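Local structure of NAD-dependent epimerase/dehydratase domain-containing protein (3IUS) at residues I173-S181 / F248-R256; D210-Y221 / L268-E278. The protein is of unknown function but resembles atypical short-chain dehydrogenases/reductases of the NAD-dependent epimerase/dehydratase type and probably binds a nicotinamide dinucleotide. All coordinates share one frame; numbering follows the deposited sequence.

Interaction 1. Residues I173-S181 / F248-R256; sequences IIKPGQVFS and FYSENKRVR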
loop_
_atom_site.group_PDB
_atom_site.type_symbol
_atom_site.label_atom_id
_atom_site.label_comp_id
_atom_site.label_asym_id
_atom_site.label_seq_id
_atom_site.Cartn_x
_atom_site.Cartn_y
_atom_site.Cartn_z
ATOM N N ILE A 173 7.702 -14.917 -15.594
ATOM C CA ILE A 173 7.709 -16.124 -14.779
ATOM C C ILE A 173 6.318 -16.743 -14.749
ATOM O O ILE A 173 5.351 -16.098 -14.330
ATOM C CB ILE A 173 8.141 -15.830 -13.327
ATOM C CG1 ILE A 173 9.461 -15.055 -13.297
ATOM C CG2 ILE A 173 8.231 -17.117 -12.524
ATOM C CD1 ILE A 173 10.617 -15.781 -13.943
ATOM N N ILE A 174 6.222 -18.000 -15.169
ATOM C CA ILE A 174 4.934 -18.685 -15.251
ATOM C C ILE A 174 4.706 -19.691 -14.118
ATOM O O ILE A 174 5.276 -20.771 -14.116
ATOM C CB ILE A 174 4.776 -19.406 -16.606
ATOM C CG1 ILE A 174 5.133 -18.466 -17.755
ATOM C CG2 ILE A 174 3.356 -19.934 -16.773
ATOM C CD1 ILE A 174 4.237 -17.254 -17.833
ATOM N N LYS A 175 3.871 -19.330 -13.143
ATOM C CA LYS A 175 3.453 -20.274 -12.115
ATOM C C LYS A 175 1.987 -20.590 -12.373
ATOM O O LYS A 175 1.152 -19.683 -12.376
ATOM C CB LYS A 175 3.592 -19.651 -10.723
ATOM C CG LYS A 175 3.038 -20.510 -9.593
ATOM C CD LYS A 175 4.072 -21.496 -9.091
ATOM C CE LYS A 175 3.505 -22.409 -8.017
ATOM N NZ LYS A 175 3.010 -21.670 -6.830
ATOM N N PRO A 176 1.665 -21.875 -12.587
ATOM C CA PRO A 176 0.305 -22.257 -12.971
ATOM C C PRO A 176 -0.709 -21.765 -11.949
ATOM O O PRO A 176 -0.517 -21.982 -10.752
ATOM C CB PRO A 176 0.354 -23.789 -12.960
ATOM C CG PRO A 176 1.786 -24.127 -13.128
ATOM C CD PRO A 176 2.534 -23.051 -12.406
ATOM N N GLY A 177 -1.750 -21.094 -12.431
ATOM C CA GLY A 177 -2.829 -20.617 -11.580
ATOM C C GLY A 177 -2.526 -19.339 -10.826
ATOM O O GLY A 177 -3.426 -18.749 -10.235
ATOM N N GLN A 178 -1.267 -18.912 -10.833
ATOM C CA GLN A 178 -0.855 -17.752 -10.040
ATOM C C GLN A 178 -1.482 -16.439 -10.501
ATOM O O GLN A 178 -1.463 -16.107 -11.673
ATOM C CB GLN A 178 0.666 -17.604 -10.033
ATOM C CG GLN A 178 1.158 -16.489 -9.128
ATOM C CD GLN A 178 1.128 -16.881 -7.668
ATOM O OE1 GLN A 178 1.605 -17.946 -7.294
ATOM N NE2 GLN A 178 0.560 -16.023 -6.835
ATOM N N VAL A 179 -2.047 -15.698 -9.560
ATOM C CA VAL A 179 -2.461 -14.337 -9.840
ATOM C C VAL A 179 -1.921 -13.432 -8.737
ATOM O O VAL A 179 -1.666 -13.892 -7.616
ATOM C CB VAL A 179 -3.991 -14.219 -9.908
ATOM C CG1 VAL A 179 -4.549 -15.080 -11.030
ATOM C CG2 VAL A 179 -4.604 -14.619 -8.575
ATOM N N PHE A 180 -1.736 -12.152 -9.052
ATOM C CA PHE A 180 -1.362 -11.162 -8.046
ATOM C C PHE A 180 -2.396 -10.044 -7.953
ATOM O O PHE A 180 -3.061 -9.713 -8.931
ATOM C CB PHE A 180 0.014 -10.563 -8.338
ATOM C CG PHE A 180 1.148 -11.514 -8.113
ATOM C CD1 PHE A 180 1.162 -12.350 -7.010
ATOM C CD2 PHE A 180 2.217 -11.550 -8.990
ATOM C CE1 PHE A 180 2.216 -13.221 -6.795
ATOM C CE2 PHE A 180 3.275 -12.418 -8.781
ATOM C CZ PHE A 180 3.271 -13.256 -7.685
ATOM N N SER A 181 -2.546 -9.466 -6.769
ATOM C CA SER A 181 -3.436 -8.335 -6.631
ATOM C C SER A 181 -2.677 -7.035 -6.843
ATOM O O SER A 181 -1.535 -6.886 -6.392
ATOM C CB SER A 181 -4.078 -8.323 -5.243
ATOM O OG SER A 181 -4.597 -9.596 -4.931
ATOM N N PHE A 248 7.273 -14.959 -3.327
ATOM C CA PHE A 248 6.105 -14.250 -3.845
ATOM C C PHE A 248 5.187 -15.162 -4.650
ATOM O O PHE A 248 4.017 -14.848 -4.867
ATOM C CB PHE A 248 6.527 -13.043 -4.684
ATOM C CG PHE A 248 7.186 -11.958 -3.887
ATOM C CD1 PHE A 248 6.541 -11.397 -2.794
ATOM C CD2 PHE A 248 8.445 -11.496 -4.228
ATOM C CE1 PHE A 248 7.142 -10.397 -2.053
ATOM C CE2 PHE A 248 9.052 -10.494 -3.493
ATOM C CZ PHE A 248 8.398 -9.943 -2.404
ATOM N N TYR A 249 5.727 -16.294 -5.085
ATOM C CA TYR A 249 4.962 -17.264 -5.852
ATOM C C TYR A 249 4.555 -18.450 -4.986
ATOM O O TYR A 249 4.181 -19.503 -5.500
ATOM C CB TYR A 249 5.778 -17.747 -7.057
ATOM C CG TYR A 249 5.925 -16.719 -8.157
ATOM C CD1 TYR A 249 5.026 -16.673 -9.218
ATOM C CD2 TYR A 249 6.960 -15.793 -8.137
ATOM C CE1 TYR A 249 5.156 -15.734 -10.227
ATOM C CE2 TYR A 249 7.098 -14.850 -9.145
ATOM C CZ TYR A 249 6.192 -14.824 -10.184
ATOM O OH TYR A 249 6.328 -13.889 -11.184
ATOM N N SER A 250 4.626 -18.275 -3.669
ATOM C CA SER A 250 4.326 -19.362 -2.741
ATOM C C SER A 250 2.952 -19.204 -2.102
ATOM O O SER A 250 2.524 -20.056 -1.332
ATOM C CB SER A 250 5.389 -19.447 -1.644
ATOM O OG SER A 250 5.321 -18.319 -0.787
ATOM N N GLU A 251 2.275 -18.109 -2.419
ATOM C CA GLU A 251 0.939 -17.857 -1.894
ATOM C C GLU A 251 0.052 -17.366 -3.022
ATOM O O GLU A 251 0.443 -16.491 -3.787
ATOM C CB GLU A 251 0.976 -16.791 -0.798
ATOM C CG GLU A 251 1.698 -17.204 0.465
ATOM C CD GLU A 251 1.650 -16.130 1.534
ATOM O OE1 GLU A 251 1.596 -14.933 1.179
ATOM O OE2 GLU A 251 1.665 -16.484 2.732
ATOM N N ASN A 252 -1.153 -17.915 -3.114
ATOM C CA ASN A 252 -2.080 -17.499 -4.151
ATOM C C ASN A 252 -3.477 -17.289 -3.581
ATOM O O ASN A 252 -4.032 -18.194 -2.980
ATOM C CB ASN A 252 -2.115 -18.539 -5.267
ATOM C CG ASN A 252 -2.772 -18.020 -6.522
ATOM O OD1 ASN A 252 -2.604 -16.856 -6.889
ATOM N ND2 ASN A 252 -3.537 -18.875 -7.180
ATOM N N LYS A 253 -4.030 -16.096 -3.778
ATOM C CA LYS A 253 -5.401 -15.809 -3.370
ATOM C C LYS A 253 -6.019 -14.715 -4.245
ATOM O O LYS A 253 -5.329 -14.084 -5.041
ATOM C CB LYS A 253 -5.445 -15.399 -1.898
ATOM C CG LYS A 253 -4.970 -13.977 -1.616
ATOM C CD LYS A 253 -3.482 -13.902 -1.373
ATOM C CE LYS A 253 -3.050 -12.479 -1.038
ATOM N NZ LYS A 253 -1.569 -12.354 -1.023
ATOM N N ARG A 254 -7.323 -14.500 -4.096
ATOM C CA ARG A 254 -8.003 -13.412 -4.777
ATOM C C ARG A 254 -8.683 -12.625 -3.678
ATOM O O ARG A 254 -9.283 -13.218 -2.788
ATOM C CB ARG A 254 -9.027 -13.952 -5.782
ATOM C CG ARG A 254 -8.393 -14.535 -7.047
ATOM C CD ARG A 254 -9.461 -15.137 -7.948
ATOM N NE ARG A 254 -8.939 -15.482 -9.271
ATOM C CZ ARG A 254 -8.268 -16.593 -9.527
ATOM N NH1 ARG A 254 -8.022 -17.455 -8.550
ATOM N NH2 ARG A 254 -7.835 -16.840 -10.757
ATOM N N VAL A 255 -8.537 -11.302 -3.710
ATOM C CA VAL A 255 -8.970 -10.472 -2.592
ATOM C C VAL A 255 -10.182 -9.630 -2.957
ATOM O O VAL A 255 -10.162 -8.905 -3.953
ATOM C CB VAL A 255 -7.830 -9.535 -2.121
ATOM C CG1 VAL A 255 -8.260 -8.755 -0.882
ATOM C CG2 VAL A 255 -6.548 -10.342 -1.857
ATOM N N ARG A 256 -11.225 -9.712 -2.127
ATOM C CA ARG A 256 -12.446 -8.929 -2.303
ATOM C C ARG A 256 -12.218 -7.482 -1.868
ATOM O O ARG A 256 -11.529 -7.225 -0.880
ATOM C CB ARG A 256 -13.604 -9.515 -1.475
ATOM C CG ARG A 256 -14.058 -10.922 -1.845
ATOM C CD ARG A 256 -14.739 -10.984 -3.214
ATOM N NE ARG A 256 -15.264 -12.325 -3.484
ATOM C CZ ARG A 256 -15.585 -12.784 -4.693
ATOM N NH1 ARG A 256 -15.445 -12.012 -5.756
ATOM N NH2 ARG A 256 -16.057 -14.018 -4.834
HETATM O O HOH W 1 -5.894 -19.011 -11.245
HETATM O O HOH W 2 -2.199 -14.096 -5.028
HETATM O O HOH W 3 -4.736 -11.829 -6.583
#

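Interaction 2. Residues D210-Y221 / L268-E278; sequences DEPVPPQDVIAY and LKYPNYRVGLE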
loop_
_atom_site.group_PDB
_atom_site.type_symbol
_atom_site.label_atom_id
_atom_site.label_comp_id
_atom_site.label_asym_id
_atom_site.label_seq_id
_atom_site.Cartn_x
_atom_site.Cartn_y
_atom_site.Cartn_z
ATOM N N ASP A 210 -10.255 -4.680 -9.160
ATOM C CA ASP A 210 -11.287 -5.675 -9.428
ATOM C C ASP A 210 -10.796 -6.959 -10.082
ATOM O O ASP A 210 -11.549 -7.927 -10.191
ATOM C CB ASP A 210 -12.377 -5.070 -10.315
ATOM C CG ASP A 210 -13.262 -4.100 -9.566
ATOM O OD1 ASP A 210 -13.168 -4.056 -8.328
ATOM O OD2 ASP A 210 -14.043 -3.384 -10.223
ATOM N N GLU A 211 -9.547 -6.972 -10.529
ATOM C CA GLU A 211 -9.096 -8.058 -11.387
ATOM C C GLU A 211 -7.750 -8.660 -10.986
ATOM O O GLU A 211 -6.693 -8.202 -11.434
ATOM C CB GLU A 211 -9.060 -7.598 -12.843
ATOM C CG GLU A 211 -8.670 -8.689 -13.817
ATOM C CD GLU A 211 -8.897 -8.294 -15.262
ATOM O OE1 GLU A 211 -9.589 -7.287 -15.508
ATOM O OE2 GLU A 211 -8.385 -9.000 -16.155
ATOM N N PRO A 212 -7.790 -9.684 -10.119
ATOM C CA PRO A 212 -6.595 -10.482 -9.857
ATOM C C PRO A 212 -6.014 -10.909 -11.189
ATOM O O PRO A 212 -6.760 -11.376 -12.048
ATOM C CB PRO A 212 -7.150 -11.691 -9.119
ATOM C CG PRO A 212 -8.328 -11.140 -8.371
ATOM C CD PRO A 212 -8.916 -10.062 -9.241
ATOM N N VAL A 213 -4.714 -10.746 -11.352
ATOM C CA VAL A 213 -4.117 -10.936 -12.663
ATOM C C VAL A 213 -2.801 -11.695 -12.583
ATOM O O VAL A 213 -1.988 -11.455 -11.699
ATOM C CB VAL A 213 -3.925 -9.572 -13.376
ATOM C CG1 VAL A 213 -3.013 -8.653 -12.568
ATOM C CG2 VAL A 213 -3.370 -9.770 -14.778
ATOM N N PRO A 214 -2.593 -12.636 -13.510
ATOM C CA PRO A 214 -1.286 -13.289 -13.619
ATOM C C PRO A 214 -0.229 -12.237 -13.941
ATOM O O PRO A 214 -0.434 -11.448 -14.863
ATOM C CB PRO A 214 -1.469 -14.237 -14.808
ATOM C CG PRO A 214 -2.952 -14.482 -14.875
ATOM C CD PRO A 214 -3.576 -13.181 -14.460
ATOM N N PRO A 215 0.877 -12.210 -13.178
ATOM C CA PRO A 215 1.914 -11.187 -13.331
ATOM C C PRO A 215 2.431 -11.138 -14.767
ATOM O O PRO A 215 2.770 -10.069 -15.265
ATOM C CB PRO A 215 3.021 -11.673 -12.379
ATOM C CG PRO A 215 2.693 -13.131 -12.123
ATOM C CD PRO A 215 1.208 -13.140 -12.086
ATOM N N GLN A 216 2.460 -12.290 -15.422
ATOM C CA GLN A 216 2.973 -12.364 -16.795
ATOM C C GLN A 216 2.074 -11.621 -17.787
ATOM O O GLN A 216 2.517 -11.240 -18.872
ATOM C CB GLN A 216 3.183 -13.819 -17.236
ATOM C CG GLN A 216 1.914 -14.664 -17.346
ATOM C CD GLN A 216 1.567 -15.374 -16.043
ATOM O OE1 GLN A 216 1.901 -14.898 -14.967
ATOM N NE2 GLN A 216 0.909 -16.526 -16.144
ATOM N N ASP A 217 0.814 -11.415 -17.408
ATOM C CA ASP A 217 -0.139 -10.733 -18.278
ATOM C C ASP A 217 0.078 -9.225 -18.237
ATOM O O ASP A 217 -0.176 -8.524 -19.211
ATOM C CB ASP A 217 -1.579 -11.057 -17.869
ATOM C CG ASP A 217 -2.013 -12.454 -18.285
ATOM O OD1 ASP A 217 -1.199 -13.200 -18.869
ATOM O OD2 ASP A 217 -3.184 -12.796 -18.037
ATOM N N VAL A 218 0.520 -8.718 -17.093
ATOM C CA VAL A 218 0.774 -7.291 -16.981
ATOM C C VAL A 218 1.951 -6.917 -17.870
ATOM O O VAL A 218 1.872 -5.992 -18.688
ATOM C CB VAL A 218 1.041 -6.882 -15.539
ATOM C CG1 VAL A 218 1.295 -5.385 -15.458
ATOM C CG2 VAL A 218 -0.146 -7.262 -14.677
ATOM N N ILE A 219 3.040 -7.655 -17.698
ATOM C CA ILE A 219 4.231 -7.511 -18.524
ATOM C C ILE A 219 3.880 -7.614 -20.005
ATOM O O ILE A 219 4.311 -6.791 -20.821
ATOM C CB ILE A 219 5.258 -8.594 -18.154
ATOM C CG1 ILE A 219 5.837 -8.324 -16.763
ATOM C CG2 ILE A 219 6.360 -8.693 -19.215
ATOM C CD1 ILE A 219 6.743 -9.424 -16.247
ATOM N N ALA A 220 3.092 -8.625 -20.356
ATOM C CA ALA A 220 2.679 -8.799 -21.742
ATOM C C ALA A 220 1.909 -7.587 -22.267
ATOM O O ALA A 220 2.134 -7.133 -23.377
ATOM C CB ALA A 220 1.845 -10.069 -21.897
ATOM N N TYR A 221 0.989 -7.062 -21.461
ATOM C CA TYR A 221 0.151 -5.960 -21.923
ATOM C C TYR A 221 0.949 -4.671 -22.102
ATOM O O TYR A 221 0.693 -3.896 -23.025
ATOM C CB TYR A 221 -1.038 -5.728 -20.975
ATOM C CG TYR A 221 -2.104 -4.855 -21.594
ATOM C CD1 TYR A 221 -2.700 -5.208 -22.801
ATOM C CD2 TYR A 221 -2.513 -3.674 -20.982
ATOM C CE1 TYR A 221 -3.670 -4.413 -23.378
ATOM C CE2 TYR A 221 -3.479 -2.874 -21.555
ATOM C CZ TYR A 221 -4.062 -3.251 -22.747
ATOM O OH TYR A 221 -5.027 -2.457 -23.320
ATOM N N LEU A 268 -13.512 2.985 -7.964
ATOM C CA LEU A 268 -12.170 2.876 -8.521
ATOM C C LEU A 268 -11.992 3.642 -9.831
ATOM O O LEU A 268 -12.799 3.516 -10.756
ATOM C CB LEU A 268 -11.803 1.409 -8.733
ATOM C CG LEU A 268 -11.791 0.477 -7.520
ATOM C CD1 LEU A 268 -11.355 -0.926 -7.966
ATOM C CD2 LEU A 268 -10.880 1.028 -6.425
ATOM N N LYS A 269 -10.928 4.437 -9.893
ATOM C CA LYS A 269 -10.546 5.138 -11.115
ATOM C C LYS A 269 -9.960 4.140 -12.094
ATOM O O LYS A 269 -10.110 4.276 -13.310
ATOM C CB LYS A 269 -9.487 6.205 -10.823
ATOM C CG LYS A 269 -9.960 7.394 -10.008
ATOM C CD LYS A 269 -8.775 8.279 -9.627
ATOM C CE LYS A 269 -9.213 9.685 -9.233
ATOM N NZ LYS A 269 -9.974 9.722 -7.951
ATOM N N TYR A 270 -9.268 3.145 -11.556
ATOM C CA TYR A 270 -8.618 2.137 -12.386
ATOM C C TYR A 270 -8.976 0.739 -11.887
ATOM O O TYR A 270 -8.220 0.125 -11.142
ATOM C CB TYR A 270 -7.100 2.337 -12.401
ATOM C CG TYR A 270 -6.669 3.745 -12.753
ATOM C CD1 TYR A 270 -6.724 4.201 -14.065
ATOM C CD2 TYR A 270 -6.193 4.611 -11.779
ATOM C CE1 TYR A 270 -6.330 5.492 -14.394
ATOM C CE2 TYR A 270 -5.796 5.903 -12.099
ATOM C CZ TYR A 270 -5.863 6.335 -13.408
ATOM O OH TYR A 270 -5.466 7.617 -13.723
ATOM N N PRO A 271 -10.144 0.231 -12.303
ATOM C CA PRO A 271 -10.679 -1.060 -11.849
ATOM C C PRO A 271 -9.807 -2.254 -12.219
ATOM O O PRO A 271 -9.906 -3.302 -11.587
ATOM C CB PRO A 271 -12.029 -1.151 -12.580
ATOM C CG PRO A 271 -11.902 -0.183 -13.715
ATOM C CD PRO A 271 -11.114 0.940 -13.150
ATOM N N ASN A 272 -8.962 -2.095 -13.232
ATOM C CA ASN A 272 -8.096 -3.183 -13.666
ATOM C C ASN A 272 -6.806 -2.675 -14.294
ATOM O O ASN A 272 -6.682 -1.487 -14.604
ATOM C CB ASN A 272 -8.837 -4.144 -14.612
ATOM C CG ASN A 272 -9.191 -3.509 -15.950
ATOM O OD1 ASN A 272 -8.324 -3.313 -16.814
ATOM N ND2 ASN A 272 -10.474 -3.216 -16.147
ATOM N N TYR A 273 -5.850 -3.587 -14.467
ATOM C CA TYR A 273 -4.504 -3.248 -14.924
ATOM C C TYR A 273 -4.490 -2.721 -16.352
ATOM O O TYR A 273 -3.612 -1.944 -16.715
ATOM C CB TYR A 273 -3.556 -4.454 -14.808
ATOM C CG TYR A 273 -3.786 -5.519 -15.852
ATOM C CD1 TYR A 273 -2.965 -5.620 -16.969
ATOM C CD2 TYR A 273 -4.823 -6.425 -15.725
ATOM C CE1 TYR A 273 -3.182 -6.594 -17.925
ATOM C CE2 TYR A 273 -5.047 -7.393 -16.671
ATOM C CZ TYR A 273 -4.223 -7.474 -17.770
ATOM O OH TYR A 273 -4.463 -8.444 -18.706
ATOM N N ARG A 274 -5.451 -3.150 -17.165
ATOM C CA ARG A 274 -5.499 -2.698 -18.551
ATOM C C ARG A 274 -5.829 -1.213 -18.657
ATOM O O ARG A 274 -5.181 -0.496 -19.406
ATOM C CB ARG A 274 -6.449 -3.549 -19.405
ATOM C CG ARG A 274 -5.896 -4.948 -19.732
ATOM C CD ARG A 274 -6.863 -5.768 -20.581
ATOM N NE ARG A 274 -8.208 -5.808 -20.003
ATOM C CZ ARG A 274 -8.558 -6.583 -18.980
ATOM N NH1 ARG A 274 -7.660 -7.381 -18.421
ATOM N NH2 ARG A 274 -9.801 -6.558 -18.513
ATOM N N VAL A 275 -6.824 -0.740 -17.908
ATOM C CA VAL A 275 -7.154 0.682 -17.964
ATOM C C VAL A 275 -6.100 1.513 -17.239
ATOM O O VAL A 275 -5.784 2.633 -17.655
ATOM C CB VAL A 275 -8.569 0.988 -17.416
ATOM C CG1 VAL A 275 -9.629 0.549 -18.422
ATOM C CG2 VAL A 275 -8.781 0.310 -16.096
ATOM N N GLY A 276 -5.548 0.958 -16.163
ATOM C CA GLY A 276 -4.464 1.610 -15.449
ATOM C C GLY A 276 -3.227 1.768 -16.325
ATOM O O GLY A 276 -2.612 2.835 -16.375
ATOM N N LEU A 277 -2.860 0.699 -17.017
ATOM C CA LEU A 277 -1.680 0.723 -17.881
ATOM C C LEU A 277 -1.819 1.651 -19.086
ATOM O O LEU A 277 -0.855 2.312 -19.486
ATOM C CB LEU A 277 -1.304 -0.691 -18.347
ATOM C CG LEU A 277 -0.143 -1.365 -17.609
ATOM C CD1 LEU A 277 -0.386 -1.334 -16.129
ATOM C CD2 LEU A 277 0.093 -2.800 -18.083
ATOM N N GLU A 278 -3.005 1.684 -19.680
ATOM C CA GLU A 278 -3.242 2.559 -20.818
ATOM C C GLU A 278 -3.086 4.023 -20.411
ATOM O O GLU A 278 -2.498 4.815 -21.143
ATOM C CB GLU A 278 -4.620 2.293 -21.423
ATOM C CG GLU A 278 -4.803 0.850 -21.862
ATOM C CD GLU A 278 -6.162 0.579 -22.475
ATOM O OE1 GLU A 278 -6.364 0.943 -23.654
ATOM O OE2 GLU A 278 -7.020 -0.010 -21.781
HETATM O O HOH W 4 -5.838 -5.649 -12.446
HETATM O O HOH W 5 -5.285 -10.805 -17.822
#

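Interaction 1. Residues I173-S181 / F248-R256
The side-chain amide nitrogen of Gln178 is shared between two backbone carbonyls. Gln178 NE2 donates to Glu251 O at 3.1 Å in an almost straight bond (175°), with the acceptor in the plane of the amide. It also donates to Val179 O, which it meets from above the carbonyl plane. These bonds fix the rotation of the amide. Gln178 CG stands anti to the backbone N (chi1 -175°), and a bend at chi2 swings the amide across to 248-256.

Asn252 returns the grip. Asn252 OD1 accepts a bond from Val179 N at 3.0 Å, again nearly straight. Its ND2 gives a weak bond to Gly177 O. A water also donates to Gly177 O and accepts from Arg254 NH2. The Arg254 guanidinium lies with one face over Val179 CG2, and its NH1 is bonded to Gly112 O.

At the other end Lys175 NZ reaches Tyr249 O at 2.8 Å, nearly in line with the carbonyl. The Tyr249 ring is sandwiched. Ile173 CG2 lies over one face as a CH-pi contact, 4.2 Å from the Tyr249 ring centroid. Phe180 turns its edge to the opposite face of Tyr249, a T-shaped pair with ring centroids 5.3 Å apart and planes at 63°. The Phe180 edge also meets a carbonyl, with Phe180 CE1 3.1 Å from Phe248 O.

Lys175 to Gln178 form a type II beta turn, with Gly177 at positive phi, which favours glycine. Side-chain amides, a lysine, water and an aromatic cluster pack the loop before strand 254-255 on this turn, which follows strand 172-174 and leads towards strand 182-184 of the Rossmann-type sheet.

Interaction 2. Residues D210-Y221 / L268-E278
Tyr273 and Tyr221 form the tight part of this contact. Val213 CG2 lies over a face of the Tyr273 ring, 3.9 Å from its centroid. Tyr221 CB meets the edge of that ring, 3.8 Å from Tyr273 CE1. The Tyr221 side chain is a knob among Tyr273, Arg274, Leu277 and Glu278. Arg274 CG lies over one face of the Tyr221 ring, while Leu277 CD2 approaches the ring edge. Tyr221 CG is anti to the backbone N (chi1 -165°), which carries the ring across to helix 273-278. The short helix segments run at 33° to each other, axes 10.6 Å apart.

The solvent side is looser. Asp210 is exposed; Asp210 N bonds to Pro271 O at 2.8 Å, and its OD1 pairs with Lys261 and Asn257. One water joins Asp217 OD2 to Tyr273 OH. Between this rim and the rings, Glu211 and Arg274 form a firm polar clasp, an end-on salt bridge. Arg274 NH1 reaches Glu211 OE2 at 2.9 Å, almost straight (177°). The second bond, Arg274 NH2 to Glu211 OE1, is longer and bent. Asn272 OD1 caps the helix through Val275 N and, weakly, Arg274 N. The paired charges probably favour an ionised Glu211 and fix the Arg274 guanidinium.

In the fold
From the N terminus the chain first builds most of the parallel sheet, then reaches 173-181. Next comes 210-221, after helix 185-197 and strand 204-207. Residues 248-256 then return to 173-181 and close interaction 1, a loop of 66 intervening residues. Finally 268-278 comes back to 210-221 and closes interaction 2 over 46 residues. The segments alternate, so the two loops cross rather than nest. The contacts also touch: Phe180 N probably bonds to Val213 O, and Phe180 packs on Pro215. Interaction 1 ties the segment between strands 172-174 and 182-184 to the approach to strand 254-255. Interaction 2 ties helix 215-226 and the loop before it to helix 273-282.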